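Long-range contacts in PROTEIN (hypothetical protein EF0366) (PDB 1VPY), which is of unknown function but belongs to the DUF72 family and folds as a TIM alpha/beta barrel: residues G17-S22 and G252-N257; V45-A50 and F73-Y78. All coordinates share one frame; numbering follows the deposited sequence.

Interactions 1 and 2 illustrate how a closed parallel barrel is stitched together from segments near and far in sequence. Interaction 1 joins strand 13-18 to strand 250-255, the first and last of the eight, and so closes the ring; interaction 2 pairs the consecutive strands 44-47 and 72-76. Along the chain, interaction 2 is nested inside the loop that interaction 1 closes. Their centres lie about 10 Å apart, and strands 13-18 and 44-47 are neighbours in the same sheet, so the two contacts are continuous parts of one barrel wall, interaction 1 being its closing seam. There they touch directly: Leu18 O and Glu46 N, 2.7 Å apart, form a probable hydrogen bond, while Ile254 CG2 packs against Glu46 OE1 inside the barrel.

Interaction 1: G17-S22 and G252-N257; sequences GLTSFS and GVIFNN
Gly17 and its partners Val253 and Phe255 supply the backbone bonds that close the barrel. Gly17 N donates to Val253 O at 2.7 Å, and Phe255 N returns a bond to Gly17 O at 3.0 Å. The Gly17 oxygen also receives a CA-H...O contact from Ile254 CA at 3.3 Å. Gly17 thus pairs with Ile254 in parallel register, its N and O bonded to Val253 and Phe255, the residues flanking that isoleucine.

A side-chain hydrogen bond extends the pairing beyond the strands. Thr19 OG1 donates to Asn256 OD1 across 3.0 Å, coming from above the carboxamide plane, about 50° out of it. In Asn256, chi1 (-176°) puts CG anti to the backbone N, and OD1 is the atom turned to Thr19. ND2 is bound to His206 ND1, so the carboxamide is held at both ends, which limits its rotation.

Apolar contacts occupy both faces of the pair. Where Gly17 has no side chain, Ile254 CD1 lies over its carbonyl carbon, with Gly17 C 3.7 Å away. On the opposite face Leu18 CD2 touches Phe255 CB at 4.0 Å, the two side chains crossing at a slant, and Gly17 O sits at the edge of the phenylalanine ring.

These faces have different surroundings. Ile254 points into the barrel, meeting Leu44, Glu46 and Leu202, whereas Leu18 and Phe255 pack outward against helix 260-273 through Ala263 and Ala267. Strands 44-47 and 201-205 continue the sheet on the two flanks, completing the junction characteristic of the TIM barrel.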
ATOM      1  N   GLY A  17      -0.447  -2.294 -10.433  1.00 40.44           N
ATOM      2  CA  GLY A  17      -0.028  -3.569  -9.874  1.00 40.18           C
ATOM      3  C   GLY A  17      -1.095  -4.318  -9.111  1.00 39.80           C
ATOM      4  O   GLY A  17      -2.184  -3.801  -8.880  1.00 40.00           O
ATOM      5  N   LEU A  18      -0.761  -5.544  -8.719  1.00 39.57           N
ATOM      6  CA  LEU A  18      -1.671  -6.415  -7.980  1.00 39.32           C
ATOM      7  C   LEU A  18      -1.020  -6.925  -6.705  1.00 39.39           C
ATOM      8  O   LEU A  18       0.150  -6.664  -6.436  1.00 39.29           O
ATOM      9  CB  LEU A  18      -2.076  -7.631  -8.825  1.00 38.97           C
ATOM     10  CG  LEU A  18      -2.474  -7.478 -10.286  1.00 38.28           C
ATOM     11  CD1 LEU A  18      -2.593  -8.840 -10.932  1.00 37.33           C
ATOM     12  CD2 LEU A  18      -3.770  -6.709 -10.402  1.00 37.97           C
ATOM     13  N   THR A  19      -1.802  -7.667  -5.935  1.00 39.74           N
ATOM     14  CA  THR A  19      -1.312  -8.430  -4.801  1.00 39.90           C
ATOM     15  C   THR A  19      -1.087  -9.882  -5.217  1.00 40.33           C
ATOM     16  O   THR A  19      -0.102 -10.512  -4.815  1.00 40.14           O
ATOM     17  CB  THR A  19      -2.334  -8.391  -3.668  1.00 39.58           C
ATOM     18  OG1 THR A  19      -2.571  -7.030  -3.309  1.00 39.04           O
ATOM     19  CG2 THR A  19      -1.823  -9.148  -2.460  1.00 40.05           C
ATOM     20  N   SER A  20      -2.018 -10.396  -6.020  1.00 41.02           N
ATOM     21  CA  SER A  20      -2.007 -11.786  -6.446  1.00 41.93           C
ATOM     22  C   SER A  20      -1.251 -12.011  -7.748  1.00 42.27           C
ATOM     23  O   SER A  20      -1.826 -12.454  -8.751  1.00 42.37           O
ATOM     24  CB  SER A  20      -3.430 -12.341  -6.548  1.00 41.98           C
ATOM     25  OG  SER A  20      -4.049 -12.336  -5.275  1.00 43.11           O
ATOM     26  N   PHE A  21       0.043 -11.695  -7.724  1.00 42.67           N
ATOM     27  CA  PHE A  21       0.975 -12.276  -8.685  1.00 43.02           C
ATOM     28  C   PHE A  21       0.833 -13.791  -8.532  1.00 43.03           C
ATOM     29  O   PHE A  21       0.981 -14.535  -9.497  1.00 43.12           O
ATOM     30  CB  PHE A  21       2.428 -11.798  -8.447  1.00 43.16           C
ATOM     31  CG  PHE A  21       3.104 -12.419  -7.247  1.00 43.31           C
ATOM     32  CD1 PHE A  21       2.889 -11.912  -5.967  1.00 43.86           C
ATOM     33  CD2 PHE A  21       3.959 -13.504  -7.401  1.00 43.11           C
ATOM     34  CE1 PHE A  21       3.508 -12.486  -4.859  1.00 43.81           C
ATOM     35  CE2 PHE A  21       4.582 -14.083  -6.301  1.00 43.57           C
ATOM     36  CZ  PHE A  21       4.356 -13.574  -5.027  1.00 43.58           C
ATOM     37  N   SER A  22       0.523 -14.207  -7.299  1.00 43.12           N
ATOM     38  CA  SER A  22       0.133 -15.576  -6.936  1.00 43.10           C
ATOM     39  C   SER A  22       0.976 -16.672  -7.601  1.00 43.07           C
ATOM     40  O   SER A  22       0.530 -17.335  -8.540  1.00 43.02           O
ATOM     41  CB  SER A  22      -1.363 -15.789  -7.203  1.00 43.03           C
ATOM     42  OG  SER A  22      -1.878 -16.814  -6.380  1.00 42.78           O
ATOM     43  N   GLY A 252       1.315   4.954  -7.542  1.00 33.65           N
ATOM     44  CA  GLY A 252       1.215   3.514  -7.500  1.00 33.05           C
ATOM     45  C   GLY A 252      -0.231   3.136  -7.331  1.00 33.01           C
ATOM     46  O   GLY A 252      -0.922   3.667  -6.461  1.00 33.62           O
ATOM     47  N   VAL A 253      -0.693   2.224  -8.174  1.00 32.80           N
ATOM     48  CA  VAL A 253      -2.050   1.718  -8.084  1.00 32.65           C
ATOM     49  C   VAL A 253      -2.057   0.204  -7.870  1.00 32.71           C
ATOM     50  O   VAL A 253      -1.537  -0.558  -8.695  1.00 32.28           O
ATOM     51  CB  VAL A 253      -2.882   2.093  -9.330  1.00 32.67           C
ATOM     52  CG1 VAL A 253      -4.295   1.559  -9.203  1.00 31.95           C
ATOM     53  CG2 VAL A 253      -2.902   3.616  -9.535  1.00 32.08           C
ATOM     54  N   ILE A 254      -2.644  -0.211  -6.748  1.00 32.56           N
ATOM     55  CA  ILE A 254      -2.757  -1.625  -6.419  1.00 32.56           C
ATOM     56  C   ILE A 254      -4.217  -2.058  -6.411  1.00 32.97           C
ATOM     57  O   ILE A 254      -5.027  -1.563  -5.614  1.00 32.85           O
ATOM     58  CB  ILE A 254      -2.092  -1.956  -5.052  1.00 32.48           C
ATOM     59  CG1 ILE A 254      -0.573  -1.703  -5.096  1.00 32.12           C
ATOM     60  CG2 ILE A 254      -2.420  -3.373  -4.603  1.00 31.89           C
ATOM     61  CD1 ILE A 254       0.181  -2.341  -6.252  1.00 30.58           C
ATOM     62  N   PHE A 255      -4.550  -2.974  -7.316  1.00 33.06           N
ATOM     63  CA  PHE A 255      -5.847  -3.628  -7.285  1.00 33.39           C
ATOM     64  C   PHE A 255      -5.761  -4.812  -6.327  1.00 33.66           C
ATOM     65  O   PHE A 255      -5.021  -5.768  -6.564  1.00 33.45           O
ATOM     66  CB  PHE A 255      -6.267  -4.077  -8.688  1.00 33.76           C
ATOM     67  CG  PHE A 255      -6.700  -2.949  -9.588  1.00 33.45           C
ATOM     68  CD1 PHE A 255      -5.762  -2.211 -10.307  1.00 33.66           C
ATOM     69  CD2 PHE A 255      -8.046  -2.622  -9.708  1.00 32.65           C
ATOM     70  CE1 PHE A 255      -6.168  -1.152 -11.138  1.00 33.77           C
ATOM     71  CE2 PHE A 255      -8.465  -1.581 -10.540  1.00 32.28           C
ATOM     72  CZ  PHE A 255      -7.527  -0.842 -11.252  1.00 33.23           C
ATOM     73  N   ASN A 256      -6.502  -4.723  -5.227  1.00 34.01           N
ATOM     74  CA  ASN A 256      -6.465  -5.737  -4.186  1.00 34.35           C
ATOM     75  C   ASN A 256      -7.854  -6.362  -3.995  1.00 34.86           C
ATOM     76  O   ASN A 256      -8.133  -7.037  -3.001  1.00 34.54           O
ATOM     77  CB  ASN A 256      -5.930  -5.106  -2.893  1.00 34.52           C
ATOM     78  CG  ASN A 256      -5.754  -6.110  -1.770  1.00 34.65           C
ATOM     79  OD1 ASN A 256      -5.273  -7.227  -1.977  1.00 35.35           O
ATOM     80  ND2 ASN A 256      -6.142  -5.713  -0.567  1.00 34.32           N
ATOM     81  N   ASN A 257      -8.732  -6.129  -4.965  1.00 35.52           N
ATOM     82  CA  ASN A 257     -10.070  -6.705  -4.934  1.00 36.05           C
ATOM     83  C   ASN A 257      -9.974  -8.178  -5.285  1.00 36.62           C
ATOM     84  O   ASN A 257      -9.026  -8.599  -5.956  1.00 36.71           O
ATOM     85  CB  ASN A 257     -11.011  -5.963  -5.888  1.00 36.05           C
ATOM     86  CG  ASN A 257     -10.467  -5.877  -7.299  1.00 36.19           C
ATOM     87  OD1 ASN A 257      -9.306  -5.513  -7.516  1.00 36.99           O
ATOM     88  ND2 ASN A 257     -11.301  -6.213  -8.271  1.00 36.21           N
TER

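Interaction 2: V45-A50 and F73-Y78; sequences VEMDTA and FVMKVY
Met47 and Phe73 both set CG beside the backbone N, anti to the carbonyl carbon (chi1 -65° and -69°), and their side chains run side by side from the same face of the sheet. The selenium of Met47, a selenomethionine, arrives at the ring edge near its plane, with SE 3.9 Å from Phe73 CE2: a Met-aromatic contact. Lys76 instead carries CG anti to its backbone N (chi1 -164°) and stays extended, crossing the carboxylate of Asp48; its CD lies 3.5 Å from Asp48 OD1.

The rest of the apolar layer follows the parallel register. Val45 CG1 meets Phe73 CD2 at 3.8 Å, and Met75 bends its selenium back against Met47 CB. On the reverse face Glu46 CG slants across Val74 CG1.

Three backbone bonds form the ladder. Val74 N bonds Val45 O (2.8 Å), Met47 N bonds Val74 O (3.0 Å), and Lys76 N bonds Met47 O (3.2 Å). At the strand ends a water bridges the two segments, donating to Met47 O and Lys76 O and accepting from Ala50 N at 3.0 Å. Met47 O is therefore held by two donors, and the turn after the strand is tied to its neighbour. Farther on, Tyr78 CA makes a CA-H...O contact with Ala50 O at 3.4 Å, the same oxygen lying at the edge of the tyrosine ring.

The two strands and the helical connection between them, which includes helix 57-65, form a beta-alpha-beta unit of the TIM barrel; Trp63 of that helix meets Met47. Helix 106-109 adds Leu108 against Phe73 and Met75. Toward the interior, Glu46 forms a salt bridge with Arg204 of strand 201-205, while Lys76 reaches Gln120 of strand 114-120.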
ATOM      1  N   VAL A  45       4.210  -4.498  -8.088  1.00 38.82           N
ATOM      2  CA  VAL A  45       3.528  -5.557  -7.373  1.00 39.49           C
ATOM      3  C   VAL A  45       3.438  -5.194  -5.897  1.00 40.15           C
ATOM      4  O   VAL A  45       4.299  -4.495  -5.371  1.00 40.01           O
ATOM      5  CB  VAL A  45       4.235  -6.918  -7.553  1.00 39.22           C
ATOM      6  CG1 VAL A  45       5.429  -7.043  -6.628  1.00 39.32           C
ATOM      7  CG2 VAL A  45       3.261  -8.070  -7.328  1.00 39.34           C
ATOM      8  N   GLU A  46       2.377  -5.643  -5.241  1.00 41.23           N
ATOM      9  CA  GLU A  46       2.342  -5.617  -3.792  1.00 42.46           C
ATOM     10  C   GLU A  46       2.509  -7.030  -3.287  1.00 43.55           C
ATOM     11  O   GLU A  46       1.779  -7.933  -3.690  1.00 43.56           O
ATOM     12  CB  GLU A  46       1.047  -5.032  -3.256  1.00 42.24           C
ATOM     13  CG  GLU A  46       1.007  -5.006  -1.732  1.00 42.21           C
ATOM     14  CD  GLU A  46      -0.320  -4.539  -1.194  1.00 41.64           C
ATOM     15  OE1 GLU A  46      -0.833  -3.512  -1.671  1.00 41.99           O
ATOM     16  OE2 GLU A  46      -0.858  -5.200  -0.291  1.00 42.00           O
HETATM   17  N   MSE A  47       3.483  -7.217  -2.408  1.00 44.80           N
HETATM   18  CA  MSE A  47       3.708  -8.512  -1.807  1.00 46.62           C
HETATM   19  C   MSE A  47       3.322  -8.474  -0.346  1.00 45.57           C
HETATM   20  O   MSE A  47       3.829  -7.651   0.421  1.00 45.36           O
HETATM   21  CB  MSE A  47       5.151  -8.934  -1.991  1.00 46.12           C
HETATM   22  CG  MSE A  47       5.500  -9.139  -3.447  1.00 48.03           C
HETATM   23 SE   MSE A  47       7.226  -9.995  -3.673  1.00 53.10          SE
HETATM   24  CE  MSE A  47       6.823 -11.828  -2.941  1.00 51.89           C
ATOM     25  N   ASP A  48       2.403  -9.369   0.012  1.00 45.20           N
ATOM     26  CA  ASP A  48       1.866  -9.453   1.360  1.00 44.83           C
ATOM     27  C   ASP A  48       2.548 -10.529   2.192  1.00 44.38           C
ATOM     28  O   ASP A  48       2.337 -10.620   3.391  1.00 44.03           O
ATOM     29  CB  ASP A  48       0.366  -9.710   1.288  1.00 44.98           C
ATOM     30  CG  ASP A  48      -0.407  -8.505   0.785  1.00 46.19           C
ATOM     31  OD1 ASP A  48       0.195  -7.430   0.573  1.00 47.00           O
ATOM     32  OD2 ASP A  48      -1.632  -8.632   0.603  1.00 48.71           O
ATOM     33  N   THR A  49       3.384 -11.324   1.534  1.00 44.15           N
ATOM     34  CA  THR A  49       4.063 -12.471   2.134  1.00 43.88           C
ATOM     35  C   THR A  49       4.734 -12.201   3.493  1.00 43.64           C
ATOM     36  O   THR A  49       4.655 -13.032   4.394  1.00 43.46           O
ATOM     37  CB  THR A  49       5.062 -13.092   1.114  1.00 43.84           C
ATOM     38  OG1 THR A  49       5.865 -14.088   1.750  1.00 43.89           O
ATOM     39  CG2 THR A  49       5.961 -12.031   0.527  1.00 44.25           C
ATOM     40  N   ALA A  50       5.368 -11.037   3.639  1.00 43.57           N
ATOM     41  CA  ALA A  50       6.110 -10.692   4.859  1.00 43.55           C
ATOM     42  C   ALA A  50       5.212 -10.213   6.002  1.00 43.69           C
ATOM     43  O   ALA A  50       5.659 -10.075   7.142  1.00 43.70           O
ATOM     44  CB  ALA A  50       7.196  -9.663   4.561  1.00 43.29           C
ATOM     45  N   PHE A  73       8.361  -2.565  -5.941  1.00 37.16           N
ATOM     46  CA  PHE A  73       7.704  -3.407  -4.956  1.00 37.12           C
ATOM     47  C   PHE A  73       7.042  -2.540  -3.912  1.00 37.48           C
ATOM     48  O   PHE A  73       7.660  -1.615  -3.387  1.00 37.65           O
ATOM     49  CB  PHE A  73       8.727  -4.272  -4.220  1.00 36.70           C
ATOM     50  CG  PHE A  73       9.363  -5.339  -5.057  1.00 36.37           C
ATOM     51  CD1 PHE A  73      10.484  -5.058  -5.832  1.00 36.32           C
ATOM     52  CD2 PHE A  73       8.872  -6.640  -5.034  1.00 35.17           C
ATOM     53  CE1 PHE A  73      11.091  -6.051  -6.588  1.00 35.85           C
ATOM     54  CE2 PHE A  73       9.472  -7.639  -5.778  1.00 34.31           C
ATOM     55  CZ  PHE A  73      10.583  -7.345  -6.563  1.00 35.73           C
ATOM     56  N   VAL A  74       5.788  -2.844  -3.606  1.00 38.01           N
ATOM     57  CA  VAL A  74       5.165  -2.334  -2.401  1.00 38.47           C
ATOM     58  C   VAL A  74       5.221  -3.487  -1.417  1.00 39.26           C
ATOM     59  O   VAL A  74       4.570  -4.519  -1.607  1.00 39.38           O
ATOM     60  CB  VAL A  74       3.711  -1.884  -2.616  1.00 38.44           C
ATOM     61  CG1 VAL A  74       3.063  -1.526  -1.277  1.00 38.24           C
ATOM     62  CG2 VAL A  74       3.653  -0.696  -3.575  1.00 38.74           C
HETATM   63  N   MSE A  75       6.024  -3.310  -0.377  1.00 39.72           N
HETATM   64  CA  MSE A  75       6.250  -4.348   0.592  1.00 40.26           C
HETATM   65  C   MSE A  75       5.387  -4.113   1.823  1.00 39.57           C
HETATM   66  O   MSE A  75       5.573  -3.136   2.538  1.00 39.40           O
HETATM   67  CB  MSE A  75       7.732  -4.371   0.961  1.00 41.16           C
HETATM   68  CG  MSE A  75       8.174  -5.632   1.666  1.00 44.88           C
HETATM   69 SE   MSE A  75       7.876  -7.248   0.573  1.00 55.24          SE
HETATM   70  CE  MSE A  75       8.698  -6.613  -1.203  1.00 52.05           C
ATOM     71  N   LYS A  76       4.431  -5.002   2.066  1.00 39.13           N
ATOM     72  CA  LYS A  76       3.608  -4.892   3.258  1.00 38.83           C
ATOM     73  C   LYS A  76       4.417  -5.330   4.480  1.00 38.75           C
ATOM     74  O   LYS A  76       4.970  -6.427   4.497  1.00 39.33           O
ATOM     75  CB  LYS A  76       2.335  -5.721   3.114  1.00 38.80           C
ATOM     76  CG  LYS A  76       1.262  -5.359   4.134  1.00 38.23           C
ATOM     77  CD  LYS A  76      -0.075  -5.986   3.799  1.00 36.17           C
ATOM     78  CE  LYS A  76      -1.107  -5.535   4.817  1.00 35.57           C
ATOM     79  NZ  LYS A  76      -2.322  -6.365   4.794  1.00 34.86           N
ATOM     80  N   VAL A  77       4.500  -4.466   5.487  1.00 38.34           N
ATOM     81  CA  VAL A  77       5.272  -4.748   6.709  1.00 38.06           C
ATOM     82  C   VAL A  77       4.674  -5.877   7.559  1.00 37.90           C
ATOM     83  O   VAL A  77       3.479  -6.186   7.457  1.00 38.00           O
ATOM     84  CB  VAL A  77       5.455  -3.478   7.595  1.00 38.01           C
ATOM     85  CG1 VAL A  77       6.082  -2.350   6.795  1.00 37.58           C
ATOM     86  CG2 VAL A  77       4.135  -3.039   8.198  1.00 37.87           C
ATOM     87  N   TYR A  78       5.520  -6.482   8.388  1.00 37.62           N
ATOM     88  CA  TYR A  78       5.112  -7.549   9.298  1.00 37.74           C
ATOM     89  C   TYR A  78       3.902  -7.140  10.156  1.00 37.79           C
ATOM     90  O   TYR A  78       3.851  -6.026  10.679  1.00 37.61           O
ATOM     91  CB  TYR A  78       6.300  -7.978  10.181  1.00 37.51           C
ATOM     92  CG  TYR A  78       5.993  -9.105  11.148  1.00 37.64           C
ATOM     93  CD1 TYR A  78       5.636 -10.374  10.684  1.00 37.74           C
ATOM     94  CD2 TYR A  78       6.058  -8.905  12.530  1.00 37.38           C
ATOM     95  CE1 TYR A  78       5.344 -11.414  11.573  1.00 37.69           C
ATOM     96  CE2 TYR A  78       5.772  -9.934  13.422  1.00 37.07           C
ATOM     97  CZ  TYR A  78       5.416 -11.185  12.938  1.00 37.50           C
ATOM     98  OH  TYR A  78       5.133 -12.212  13.815  1.00 37.56           O
TER
HETATM   99  O   HOH W   1       5.429  -8.244   2.552  1.00 27.96           O